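Alpha-1,4-endofucoidanase (PDB 6DNS) hydrolyses alpha-1,4 linkages within fucoidan chains as an endo-acting, retaining glycoside hydrolase of family 107. Local coordinates at residues A97-I102 against K210-R215; D74-D79 against G446-D451; A432-Q437 against E514-P519; N301-E306 against T356-D361; T461-L466 against T495-A500. All coordinates share one frame; numbering follows the deposited sequence.

Contact 1 (A97-I102 against K210-R215)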
# COMPACT_ATOMS: atom_id res chain seq x y z
N ALA A 97 10.17 2.96 -3.18
CA ALA A 97 10.31 4.06 -2.23
C ALA A 97 11.79 4.46 -2.16
O ALA A 97 12.66 3.60 -2.30
CB ALA A 97 9.80 3.65 -0.87
N PRO A 98 12.07 5.76 -1.95
CA PRO A 98 13.45 6.25 -2.00
C PRO A 98 14.27 5.87 -0.77
O PRO A 98 13.73 5.74 0.32
CB PRO A 98 13.27 7.76 -2.07
CG PRO A 98 12.02 8.01 -1.30
CD PRO A 98 11.13 6.83 -1.57
N HIS A 99 15.58 5.70 -0.97
CA HIS A 99 16.52 5.41 0.11
C HIS A 99 17.93 5.87 -0.30
O HIS A 99 18.40 5.46 -1.37
CB HIS A 99 16.52 3.91 0.42
CG HIS A 99 17.03 3.57 1.79
ND1 HIS A 99 18.37 3.53 2.10
CD2 HIS A 99 16.37 3.25 2.93
CE1 HIS A 99 18.51 3.21 3.38
NE2 HIS A 99 17.31 3.03 3.90
N PRO A 100 18.59 6.72 0.52
CA PRO A 100 19.94 7.22 0.19
C PRO A 100 20.97 6.14 -0.17
O PRO A 100 21.70 6.29 -1.15
CB PRO A 100 20.37 7.94 1.48
CG PRO A 100 19.10 8.37 2.11
CD PRO A 100 18.07 7.34 1.76
N ILE A 101 21.00 5.06 0.62
CA ILE A 101 21.96 3.96 0.41
C ILE A 101 21.69 3.23 -0.92
O ILE A 101 22.63 2.95 -1.66
CB ILE A 101 21.94 2.94 1.59
CG1 ILE A 101 22.40 3.62 2.89
CG2 ILE A 101 22.83 1.74 1.29
CD1 ILE A 101 22.09 2.84 4.15
N ILE A 102 20.43 2.94 -1.21
CA ILE A 102 20.04 2.28 -2.47
C ILE A 102 20.31 3.22 -3.65
O ILE A 102 20.82 2.79 -4.69
CB ILE A 102 18.56 1.84 -2.48
CG1 ILE A 102 18.30 0.80 -1.38
CG2 ILE A 102 18.17 1.26 -3.84
CD1 ILE A 102 16.83 0.52 -1.11
N LYS A 210 14.52 -1.26 8.20
CA LYS A 210 14.23 -0.48 9.41
C LYS A 210 13.93 0.98 9.09
O LYS A 210 13.00 1.56 9.65
CB LYS A 210 15.41 -0.55 10.39
CG LYS A 210 15.12 -0.01 11.78
CD LYS A 210 16.33 -0.17 12.69
CE LYS A 210 16.13 0.53 14.02
NZ LYS A 210 17.33 0.42 14.89
N GLU A 211 14.72 1.57 8.18
CA GLU A 211 14.54 2.96 7.76
C GLU A 211 13.17 3.15 7.10
O GLU A 211 12.44 4.08 7.45
CB GLU A 211 15.65 3.39 6.79
CG GLU A 211 15.73 4.89 6.50
CD GLU A 211 16.31 5.72 7.64
OE1 GLU A 211 16.71 5.15 8.68
OE2 GLU A 211 16.38 6.96 7.49
N TYR A 212 12.83 2.26 6.17
CA TYR A 212 11.51 2.25 5.54
C TYR A 212 10.39 2.11 6.57
O TYR A 212 9.40 2.85 6.53
CB TYR A 212 11.38 1.11 4.51
CG TYR A 212 12.05 1.35 3.17
CD1 TYR A 212 11.79 2.50 2.42
CD2 TYR A 212 12.91 0.39 2.62
CE1 TYR A 212 12.39 2.71 1.19
CE2 TYR A 212 13.51 0.59 1.38
CZ TYR A 212 13.25 1.75 0.67
OH TYR A 212 13.85 1.94 -0.55
N ALA A 213 10.55 1.17 7.50
CA ALA A 213 9.54 0.93 8.55
C ALA A 213 9.31 2.16 9.43
O ALA A 213 8.17 2.53 9.70
CB ALA A 213 9.94 -0.27 9.40
N GLN A 214 10.41 2.78 9.88
CA GLN A 214 10.34 3.96 10.76
C GLN A 214 9.86 5.23 10.06
O GLN A 214 9.26 6.10 10.70
CB GLN A 214 11.69 4.21 11.45
CG GLN A 214 12.06 3.16 12.49
CD GLN A 214 13.21 3.58 13.38
OE1 GLN A 214 14.22 4.12 12.92
NE2 GLN A 214 13.08 3.31 14.68
N ARG A 215 10.11 5.35 8.76
CA ARG A 215 9.64 6.50 7.98
C ARG A 215 8.11 6.56 7.90
O ARG A 215 7.52 7.61 8.12
CB ARG A 215 10.23 6.47 6.56
CG ARG A 215 10.01 7.74 5.75
CD ARG A 215 10.38 7.52 4.29
NE ARG A 215 11.79 7.19 4.11
CZ ARG A 215 12.34 6.74 2.98
NH1 ARG A 215 13.64 6.47 2.95
NH2 ARG A 215 11.61 6.53 1.88
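His99 turns the edge of its imidazole toward one face of the Tyr212 phenol, a T-shaped (edge-to-face) pair with ring centroids 5.3 Å apart and planes at 59°. The atom over that face is His99 CD2, displaced toward the rim. At the imidazole's own edge, near its plane, Glu211 CB comes to 3.4 Å from His99 NE2, so the aliphatic part of the glutamate does the touching. NE2 also makes a weak hydrogen bond to Phe207 O, on the same helix. The guanidinium of Arg215 is the third flat group: NH1 and NH2 converge end-on upon Pro98 O, NH1 at 2.7 Å from it, and that oxygen lies only 2° out of the guanidinium plane. Two donors thus grip one carbonyl, and NH2 has a further, long and weak ion pair with Asp128. The pieces joined belong to the catalytic part, whose parallel sheet is flanked by helices, consistent with the likeness of this family to GH29 fucosidases: helix 198-216 receives the loop that leads into helix 100-104. His99 sits at the N-cap of the latter, ND1 accepting weakly from Ile101 N. Tyr212 reaches past His99 to donate its OH to Ala97 O at 2.7 Å, approaching from above the carbonyl plane. Around the phenol, Ala97 CB packs 3.4 Å from Tyr212 CE1, and Ile102 CD1 lies 3.3 Å from Tyr212 OH.

Contact 2 (D74-D79 against G446-D451). With CA (calcium ion), chain C; CA (calcium ion), chain D.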
# COMPACT_ATOMS: atom_id res chain seq x y z
N ASP A 74 -17.22 1.87 -4.42
CA ASP A 74 -18.47 1.22 -4.01
C ASP A 74 -18.26 -0.12 -3.26
O ASP A 74 -19.21 -0.64 -2.67
CB ASP A 74 -19.39 1.00 -5.22
CG ASP A 74 -19.71 2.31 -5.96
OD1 ASP A 74 -19.80 3.37 -5.30
OD2 ASP A 74 -19.86 2.26 -7.19
N ILE A 75 -17.05 -0.66 -3.30
CA ILE A 75 -16.70 -1.87 -2.53
C ILE A 75 -16.37 -1.45 -1.09
O ILE A 75 -15.28 -0.94 -0.81
CB ILE A 75 -15.51 -2.63 -3.16
CG1 ILE A 75 -15.86 -3.08 -4.59
CG2 ILE A 75 -15.14 -3.85 -2.31
CD1 ILE A 75 -14.66 -3.38 -5.45
N ARG A 76 -17.32 -1.70 -0.19
CA ARG A 76 -17.32 -1.16 1.17
C ARG A 76 -16.87 -2.13 2.27
O ARG A 76 -16.48 -1.68 3.35
CB ARG A 76 -18.72 -0.64 1.50
CG ARG A 76 -19.13 0.57 0.66
CD ARG A 76 -18.47 1.84 1.16
NE ARG A 76 -17.25 2.25 0.45
CZ ARG A 76 -16.42 3.21 0.87
NH1 ARG A 76 -16.64 3.88 2.00
NH2 ARG A 76 -15.35 3.50 0.14
N THR A 77 -16.93 -3.44 2.01
CA THR A 77 -16.47 -4.44 2.98
C THR A 77 -14.96 -4.74 2.90
O THR A 77 -14.42 -5.39 3.80
CB THR A 77 -17.25 -5.77 2.84
OG1 THR A 77 -17.15 -6.24 1.49
CG2 THR A 77 -18.71 -5.56 3.21
N VAL A 78 -14.29 -4.29 1.83
CA VAL A 78 -12.83 -4.49 1.70
C VAL A 78 -12.07 -3.73 2.79
O VAL A 78 -12.39 -2.58 3.09
CB VAL A 78 -12.31 -4.11 0.29
CG1 VAL A 78 -12.40 -2.61 0.02
CG2 VAL A 78 -10.88 -4.60 0.09
N ASP A 79 -11.05 -4.38 3.35
CA ASP A 79 -10.36 -3.89 4.55
C ASP A 79 -8.95 -3.35 4.30
O ASP A 79 -8.55 -2.38 4.94
CB ASP A 79 -10.30 -5.01 5.59
CG ASP A 79 -11.67 -5.40 6.07
OD1 ASP A 79 -12.29 -4.60 6.80
OD2 ASP A 79 -12.15 -6.49 5.70
N GLY A 446 -25.39 3.04 3.24
CA GLY A 446 -24.97 2.20 2.12
C GLY A 446 -23.49 2.35 1.80
O GLY A 446 -22.86 1.38 1.37
N VAL A 447 -22.96 3.56 2.00
CA VAL A 447 -21.53 3.83 1.85
C VAL A 447 -20.80 3.61 3.19
O VAL A 447 -20.22 2.55 3.40
CB VAL A 447 -21.28 5.25 1.28
CG1 VAL A 447 -19.79 5.58 1.22
CG2 VAL A 447 -21.92 5.39 -0.09
N ASP A 448 -20.87 4.58 4.10
CA ASP A 448 -20.08 4.55 5.34
C ASP A 448 -20.61 3.57 6.40
O ASP A 448 -19.83 3.00 7.16
CB ASP A 448 -19.96 5.95 5.93
CG ASP A 448 -19.22 6.91 5.01
OD1 ASP A 448 -17.97 6.90 5.02
OD2 ASP A 448 -19.89 7.66 4.27
N PHE A 449 -21.93 3.41 6.46
CA PHE A 449 -22.56 2.43 7.34
C PHE A 449 -23.84 1.88 6.72
O PHE A 449 -24.41 2.48 5.81
CB PHE A 449 -22.86 3.04 8.72
CG PHE A 449 -23.54 4.38 8.66
CD1 PHE A 449 -24.91 4.48 8.42
CD2 PHE A 449 -22.82 5.55 8.85
CE1 PHE A 449 -25.54 5.71 8.36
CE2 PHE A 449 -23.44 6.79 8.80
CZ PHE A 449 -24.80 6.87 8.55
N TRP A 450 -24.30 0.73 7.22
CA TRP A 450 -25.51 0.09 6.71
C TRP A 450 -26.11 -0.92 7.69
O TRP A 450 -25.43 -1.41 8.60
CB TRP A 450 -25.23 -0.62 5.38
CG TRP A 450 -24.21 -1.71 5.48
CD1 TRP A 450 -24.44 -3.03 5.79
CD2 TRP A 450 -22.80 -1.59 5.28
NE1 TRP A 450 -23.26 -3.73 5.79
CE2 TRP A 450 -22.24 -2.87 5.49
CE3 TRP A 450 -21.95 -0.53 4.95
CZ2 TRP A 450 -20.86 -3.12 5.37
CZ3 TRP A 450 -20.58 -0.77 4.83
CH2 TRP A 450 -20.05 -2.06 5.04
N ASP A 451 -27.39 -1.22 7.48
CA ASP A 451 -28.10 -2.29 8.18
C ASP A 451 -27.91 -3.58 7.36
O ASP A 451 -28.27 -3.60 6.18
CB ASP A 451 -29.59 -1.95 8.29
CG ASP A 451 -30.41 -3.07 8.92
OD1 ASP A 451 -29.86 -3.96 9.60
OD2 ASP A 451 -31.64 -3.05 8.74
CA CA C . -14.82 -6.09 6.15
CA CA D . -30.11 -5.12 11.58
O HOH W 1 -14.50 -7.09 8.24
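Arg76 and Thr77 pack against Val447 and Trp450 where the catalytic part, just ahead of strand 80-84, meets the first Ig-like domain; between these two segments the contact is van der Waals, with no hydrogen bond, although close by Asp79 OD1 is hydrogen-bonded to Gln426 NE2. Arg76 supplies most of it through its aliphatic stem: CB lies 3.8 Å from Trp450 CZ3, and CG 3.6 Å from Val447 O. Bends at chi2 (-77°) and chi3 (97°) fold the chain so that NH1 comes alongside Val447 CG1, at 3.7 Å. Asp448 OD1 stays 4.5 Å from Arg76 NH1, near the guanidinium plane but beyond a salt bridge, while Arg76 NE and NH2 find hydrogen-bond partners just outside the two segments. Each segment also serves a calcium site on its own side of this domain boundary. Thr77 O, at 2.5 Å, and Asp79 OD2 bind one calcium ion together with a water; Asp451 OD1 binds another, whose shell Gly419, Glu453, Asp502 and Asp504 complete. Helix 399-415 ties both partners down, since Thr77 OG1 is hydrogen-bonded to Asp409 and Trp450 NE1 to the carbonyl of Lys413. Thr77 presents its methyl to the indole, CG2 lying 3.9 Å from Trp450 CZ2.

Contact 3 (A432-Q437 against E514-P519)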
# COMPACT_ATOMS: atom_id res chain seq x y z
N ALA A 432 -10.00 17.24 7.17
CA ALA A 432 -9.24 18.08 8.10
C ALA A 432 -10.00 19.36 8.44
O ALA A 432 -10.79 19.85 7.64
CB ALA A 432 -7.87 18.41 7.52
N ILE A 433 -9.73 19.90 9.64
CA ILE A 433 -10.32 21.16 10.09
C ILE A 433 -9.52 22.29 9.46
O ILE A 433 -8.29 22.33 9.58
CB ILE A 433 -10.28 21.32 11.64
CG1 ILE A 433 -10.91 20.11 12.36
CG2 ILE A 433 -11.00 22.59 12.08
CD1 ILE A 433 -10.74 20.15 13.86
N TYR A 434 -10.22 23.21 8.79
CA TYR A 434 -9.64 24.45 8.29
C TYR A 434 -10.20 25.60 9.13
O TYR A 434 -11.36 25.97 8.95
CB TYR A 434 -10.00 24.64 6.81
CG TYR A 434 -9.28 23.69 5.88
CD1 TYR A 434 -9.70 22.37 5.74
CD2 TYR A 434 -8.17 24.11 5.14
CE1 TYR A 434 -9.04 21.49 4.88
CE2 TYR A 434 -7.50 23.24 4.29
CZ TYR A 434 -7.94 21.94 4.16
OH TYR A 434 -7.29 21.07 3.32
N PRO A 435 -9.39 26.15 10.06
CA PRO A 435 -9.86 27.24 10.94
C PRO A 435 -10.43 28.43 10.16
O PRO A 435 -9.77 28.96 9.27
CB PRO A 435 -8.59 27.66 11.70
CG PRO A 435 -7.74 26.44 11.71
CD PRO A 435 -8.01 25.74 10.41
N GLY A 436 -11.67 28.81 10.49
CA GLY A 436 -12.36 29.92 9.81
C GLY A 436 -13.28 29.51 8.66
O GLY A 436 -14.26 30.20 8.39
N GLN A 437 -12.96 28.40 7.98
CA GLN A 437 -13.71 27.95 6.80
C GLN A 437 -14.89 27.07 7.23
O GLN A 437 -14.85 26.48 8.31
CB GLN A 437 -12.80 27.16 5.85
CG GLN A 437 -11.50 27.86 5.46
CD GLN A 437 -11.72 29.20 4.80
OE1 GLN A 437 -12.53 29.33 3.88
NE2 GLN A 437 -11.01 30.22 5.28
N GLU A 514 -8.43 16.38 12.84
CA GLU A 514 -7.14 17.07 12.97
C GLU A 514 -7.18 18.41 12.23
O GLU A 514 -7.84 18.53 11.20
CB GLU A 514 -6.02 16.21 12.39
CG GLU A 514 -5.92 14.82 13.00
CD GLU A 514 -4.67 14.07 12.58
OE1 GLU A 514 -4.01 14.48 11.60
OE2 GLU A 514 -4.34 13.06 13.24
N VAL A 515 -6.46 19.39 12.77
CA VAL A 515 -6.34 20.71 12.14
C VAL A 515 -5.30 20.64 11.02
O VAL A 515 -4.27 19.98 11.17
CB VAL A 515 -5.97 21.80 13.17
CG1 VAL A 515 -5.78 23.16 12.50
CG2 VAL A 515 -7.05 21.89 14.25
N ILE A 516 -5.60 21.31 9.91
CA ILE A 516 -4.72 21.31 8.73
C ILE A 516 -3.37 21.97 9.02
O ILE A 516 -3.29 22.97 9.73
CB ILE A 516 -5.41 21.99 7.51
CG1 ILE A 516 -4.64 21.72 6.20
CG2 ILE A 516 -5.57 23.50 7.72
CD1 ILE A 516 -4.61 20.26 5.78
N SER A 517 -2.31 21.37 8.47
CA SER A 517 -0.95 21.89 8.55
C SER A 517 -0.53 22.34 7.16
O SER A 517 -0.25 21.51 6.29
CB SER A 517 -0.00 20.80 9.07
OG SER A 517 1.35 21.23 9.06
N HIS A 518 -0.50 23.66 6.95
CA HIS A 518 -0.18 24.23 5.63
C HIS A 518 1.31 24.05 5.31
O HIS A 518 2.14 24.01 6.23
CB HIS A 518 -0.55 25.71 5.58
CG HIS A 518 -2.01 25.97 5.75
ND1 HIS A 518 -2.96 25.50 4.86
CD2 HIS A 518 -2.70 26.66 6.69
CE1 HIS A 518 -4.16 25.88 5.26
NE2 HIS A 518 -4.03 26.59 6.36
N PRO A 519 1.66 23.95 4.01
CA PRO A 519 3.06 23.73 3.64
C PRO A 519 3.90 25.00 3.73
O PRO A 519 3.36 26.11 3.71
CB PRO A 519 2.95 23.26 2.18
CG PRO A 519 1.74 23.96 1.67
CD PRO A 519 0.79 24.06 2.83
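Ile516 lies over one face of the Tyr434 ring at the end of the first Ig-like domain, where the chain heads for the second. Its CG2 makes a CH-pi contact, 4.1 Å from the ring centroid and 27° off the normal. The longer branch follows the ring outward: CG1 is 3.8 Å from Tyr434 CE2, and CD1 reaches the hydroxyl, 3.7 Å from Tyr434 OH. This placement follows from chi1 of Ile516, -167°, which sets CG1 opposite the backbone N and wedges CG2 between N and the carbonyl carbon. Val515 packs its two methyls separately: CG1 is 3.9 Å from Pro435 CG, whereas CG2 is 4.1 Å from Ile433 CD1. A type II turn from Tyr434 to Gln437, with Gly436 at its third position, then takes the first segment away. Farther out, Ile516 also touches Tyr559 of the second Ig-like domain, and the same tyrosine's OH is hydrogen-bonded to His518 ND1. The polar edge is backbone, a single beta bridge pairing Ile433 with Val515. Ile433 N donates to Glu514 O at 2.8 Å, almost straight at 174°, and Ile516 N returns a bond of 2.9 Å to Ile433 O.

Contact 4 (N301-E306 against T356-D361)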
# COMPACT_ATOMS: atom_id res chain seq x y z
N ASN A 301 -2.76 -22.43 -12.94
CA ASN A 301 -4.08 -22.23 -12.33
C ASN A 301 -4.22 -23.07 -11.05
O ASN A 301 -4.06 -24.30 -11.08
CB ASN A 301 -5.17 -22.58 -13.36
CG ASN A 301 -6.59 -22.40 -12.82
OD1 ASN A 301 -6.80 -21.90 -11.71
ND2 ASN A 301 -7.56 -22.80 -13.62
N MET A 302 -4.53 -22.40 -9.95
CA MET A 302 -4.55 -23.02 -8.62
C MET A 302 -5.77 -23.92 -8.32
O MET A 302 -5.78 -24.58 -7.29
CB MET A 302 -4.41 -21.96 -7.51
CG MET A 302 -5.55 -20.95 -7.39
SD MET A 302 -5.67 -20.20 -5.75
CE MET A 302 -7.37 -19.65 -5.76
N VAL A 303 -6.77 -23.94 -9.21
CA VAL A 303 -8.00 -24.72 -8.98
C VAL A 303 -8.35 -25.67 -10.15
O VAL A 303 -9.53 -25.93 -10.40
CB VAL A 303 -9.20 -23.79 -8.64
CG1 VAL A 303 -8.95 -23.05 -7.33
CG2 VAL A 303 -9.49 -22.80 -9.76
N VAL A 304 -7.33 -26.19 -10.83
CA VAL A 304 -7.53 -27.19 -11.90
C VAL A 304 -6.36 -28.20 -11.86
O VAL A 304 -5.20 -27.78 -11.79
CB VAL A 304 -7.68 -26.51 -13.29
CG1 VAL A 304 -6.37 -25.91 -13.78
CG2 VAL A 304 -8.24 -27.49 -14.31
N PRO A 305 -6.62 -29.51 -11.89
CA PRO A 305 -7.95 -30.14 -11.96
C PRO A 305 -8.73 -30.09 -10.63
O PRO A 305 -8.30 -29.42 -9.69
CB PRO A 305 -7.61 -31.58 -12.34
CG PRO A 305 -6.30 -31.82 -11.67
CD PRO A 305 -5.55 -30.52 -11.74
N GLU A 306 -9.87 -30.78 -10.58
CA GLU A 306 -10.76 -30.81 -9.40
C GLU A 306 -10.09 -31.13 -8.06
O GLU A 306 -10.54 -30.66 -7.01
CB GLU A 306 -11.91 -31.80 -9.63
N THR A 356 -8.37 -14.05 -17.41
CA THR A 356 -9.38 -15.07 -17.10
C THR A 356 -9.48 -15.32 -15.60
O THR A 356 -8.46 -15.62 -14.97
CB THR A 356 -9.03 -16.41 -17.77
OG1 THR A 356 -8.72 -16.21 -19.16
CG2 THR A 356 -10.20 -17.40 -17.65
N PRO A 357 -10.70 -15.22 -15.02
CA PRO A 357 -10.86 -15.61 -13.61
C PRO A 357 -10.76 -17.12 -13.43
O PRO A 357 -11.28 -17.86 -14.27
CB PRO A 357 -12.28 -15.13 -13.26
CG PRO A 357 -13.00 -15.07 -14.56
CD PRO A 357 -11.97 -14.78 -15.62
N CYS A 358 -10.10 -17.56 -12.37
CA CYS A 358 -9.98 -18.99 -12.07
C CYS A 358 -11.27 -19.57 -11.48
O CYS A 358 -11.60 -20.73 -11.73
CB CYS A 358 -8.79 -19.26 -11.15
SG CYS A 358 -8.92 -18.55 -9.49
N LEU A 359 -11.99 -18.77 -10.69
CA LEU A 359 -13.27 -19.16 -10.10
C LEU A 359 -14.44 -18.46 -10.78
O LEU A 359 -14.27 -17.40 -11.38
CB LEU A 359 -13.29 -18.81 -8.61
CG LEU A 359 -12.22 -19.47 -7.72
CD1 LEU A 359 -12.26 -18.87 -6.32
CD2 LEU A 359 -12.42 -20.98 -7.66
N THR A 360 -15.62 -19.06 -10.68
CA THR A 360 -16.86 -18.43 -11.15
C THR A 360 -17.31 -17.36 -10.15
O THR A 360 -16.76 -17.26 -9.05
CB THR A 360 -18.01 -19.45 -11.32
OG1 THR A 360 -18.38 -19.98 -10.04
CG2 THR A 360 -17.60 -20.59 -12.26
N ASP A 361 -18.31 -16.57 -10.54
CA ASP A 361 -18.87 -15.53 -9.67
C ASP A 361 -19.46 -16.09 -8.37
O ASP A 361 -19.28 -15.50 -7.31
CB ASP A 361 -19.93 -14.71 -10.42
CG ASP A 361 -19.33 -13.77 -11.47
OD1 ASP A 361 -18.11 -13.84 -11.73
OD2 ASP A 361 -20.09 -12.95 -12.03
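An Asx turn at Asn301 meets Cys358, bringing together two loops that each run into a helix of the catalytic part. Asn301 OD1 accepts from Val303 N, two residues on, at 3.2 Å. The N-H points well at the oxygen (168°), yet the donor stands 64° out of the amide's carbonyl plane, so the bond does not use an in-plane lone pair. With CG opposite the backbone N (chi1 -179°), the same oxygen is carried across to the other segment, where it lies 3.4 Å from Cys358 CB. No hydrogen bond links the segments; the rest is apolar packing. By pinning the nitrogen of Val303, the turn helps to fix that residue, whose CG2 is placed 3.9 Å from Cys358 CB and 3.6 Å from Cys358 O. Val303 also crosses Leu359 at about a right angle, offering both methyls to one branch: Leu359 CD2 is 4.0 Å from Val303 CG2 and 4.1 Å from Val303 CG1. Farther out along the Cys358 side chain, SG lies 4.2 Å from Met302 CE, at the end of a chain extended beyond CG. Beyond the contact, Pro305, preceded by a cis peptide bond, takes the N-cap position of helix 306-321, and Thr360 caps helix 361-372 through OG1 to Gln363 N. Those helices close over the packing: Trp367 touches Met302, Val303 and Leu359, and Tyr309 touches the latter two. Helix 399-415 holds the second loop as well, Gln404 donating to Leu359 O.

Contact 5 (T461-L466 against T495-A500)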
# COMPACT_ATOMS: atom_id res chain seq x y z
N THR A 461 -25.86 9.26 15.81
CA THR A 461 -25.46 10.24 16.83
C THR A 461 -23.99 10.03 17.20
O THR A 461 -23.36 9.06 16.75
CB THR A 461 -26.33 10.13 18.09
OG1 THR A 461 -26.19 8.82 18.67
CG2 THR A 461 -27.80 10.38 17.76
N ALA A 462 -23.45 10.93 18.01
CA ALA A 462 -22.06 10.86 18.47
C ALA A 462 -21.95 10.97 19.99
O ALA A 462 -22.91 11.37 20.66
CB ALA A 462 -21.23 11.95 17.80
N SER A 463 -20.78 10.61 20.51
CA SER A 463 -20.48 10.71 21.94
C SER A 463 -18.98 10.91 22.16
O SER A 463 -18.16 10.51 21.33
CB SER A 463 -20.96 9.47 22.69
OG SER A 463 -20.34 8.29 22.21
N GLY A 464 -18.64 11.52 23.30
CA GLY A 464 -17.26 11.89 23.63
C GLY A 464 -17.03 13.38 23.47
O GLY A 464 -17.99 14.15 23.34
N THR A 465 -15.76 13.78 23.49
CA THR A 465 -15.38 15.19 23.38
C THR A 465 -15.42 15.64 21.92
O THR A 465 -14.45 15.48 21.18
CB THR A 465 -13.98 15.44 23.98
OG1 THR A 465 -13.97 15.05 25.36
CG2 THR A 465 -13.58 16.91 23.88
N LEU A 466 -16.57 16.19 21.52
CA LEU A 466 -16.72 16.82 20.20
C LEU A 466 -16.31 18.29 20.29
O LEU A 466 -16.30 18.86 21.39
CB LEU A 466 -18.17 16.71 19.69
CG LEU A 466 -18.64 15.37 19.13
CD1 LEU A 466 -18.75 14.31 20.22
CD2 LEU A 466 -19.97 15.54 18.41
N THR A 495 -11.02 13.28 19.35
CA THR A 495 -11.25 11.85 19.16
C THR A 495 -12.57 11.48 19.83
O THR A 495 -12.71 11.61 21.05
CB THR A 495 -10.10 11.01 19.76
OG1 THR A 495 -8.86 11.39 19.15
CG2 THR A 495 -10.33 9.52 19.53
N PHE A 496 -13.53 11.03 19.03
CA PHE A 496 -14.88 10.71 19.51
C PHE A 496 -15.50 9.55 18.74
O PHE A 496 -14.98 9.12 17.71
CB PHE A 496 -15.78 11.96 19.46
CG PHE A 496 -15.74 12.69 18.14
CD1 PHE A 496 -14.79 13.67 17.90
CD2 PHE A 496 -16.67 12.41 17.15
CE1 PHE A 496 -14.76 14.35 16.69
CE2 PHE A 496 -16.65 13.08 15.94
CZ PHE A 496 -15.69 14.06 15.71
N GLU A 497 -16.62 9.05 19.27
CA GLU A 497 -17.34 7.91 18.69
C GLU A 497 -18.49 8.40 17.82
O GLU A 497 -19.17 9.37 18.16
CB GLU A 497 -17.91 7.03 19.81
CG GLU A 497 -16.88 6.46 20.78
CD GLU A 497 -15.97 5.41 20.17
OE1 GLU A 497 -14.90 5.13 20.76
OE2 GLU A 497 -16.30 4.85 19.10
N LEU A 498 -18.70 7.72 16.69
CA LEU A 498 -19.92 7.84 15.90
C LEU A 498 -20.73 6.57 16.11
O LEU A 498 -20.16 5.47 16.11
CB LEU A 498 -19.61 8.02 14.41
CG LEU A 498 -18.88 9.30 13.99
CD1 LEU A 498 -18.62 9.27 12.49
CD2 LEU A 498 -19.66 10.55 14.38
N MET A 499 -22.05 6.71 16.26
CA MET A 499 -22.92 5.61 16.68
C MET A 499 -24.08 5.41 15.70
O MET A 499 -25.06 6.16 15.71
CB MET A 499 -23.45 5.89 18.09
CG MET A 499 -22.35 6.09 19.13
SD MET A 499 -22.96 6.27 20.82
CE MET A 499 -23.88 7.80 20.71
N ALA A 500 -23.94 4.39 14.84
CA ALA A 500 -25.00 4.00 13.90
C ALA A 500 -25.96 3.05 14.59
O ALA A 500 -25.53 2.08 15.21
CB ALA A 500 -24.39 3.34 12.67
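Strands 461-464 and 495-500 run antiparallel, their axes 4.7 Å apart at closest and their directions 151° apart; Thr461 with Met499 and Ser463 with Glu497 are hydrogen-bonded pairs, and Ala462 with Leu498 between them is a non-hydrogen-bonded one. Each hydrogen-bonded pair has two bonds, of which the shortest is Met499 N to Thr461 O, 2.7 Å. On the face bearing Thr461, Ser463 and Met499, the methionine leans across to the neighbouring strand. A turn at chi3 (-65°) brings its CE to 3.2 Å from Thr461 OG1, while SD lies 3.6 Å from Ser463 OG. The strands belong to the first Ig-like domain, where 494-501 is the middle of a three-stranded sheet between 459-464 and 506-513. Ala462 and Leu498 share the other face, with CB of the alanine 4.0 Å from Leu498 CD2, and both touch Ile472 of strand 471-476. Farther along the first segment, Leu466 lies over one face of the Phe496 ring. It crosses the phenyl at about a right angle in a CH-pi interaction, with CG 4.2 Å from the ring centroid, 16° off the normal, and CD1 of Leu466 packs 3.9 Å from Phe496 CB. Leu430, Leu470 and Val511 also touch the Phe496 side chain.

Contacts 1 and 4 lie wholly within the catalytic part, their centres 38 Å apart on opposite sides of the chain's centre. Both are nested inside the long loop closed by contact 2, which joins that part to the first Ig-like domain. Contact 3 crosses contact 2 along the chain and encloses contact 5; both lie in that Ig-like domain, their centres 20 Å apart. Contacts 2 and 5 touch directly through Phe449 and Ala500, 4.2 Å between CG of the phenylalanine and CB of the alanine, so the domain's sheet backs onto the segment facing the catalytic part. Contact 3 lies at the domain's other junction, toward the second Ig-like domain, giving a chain of three linked modules.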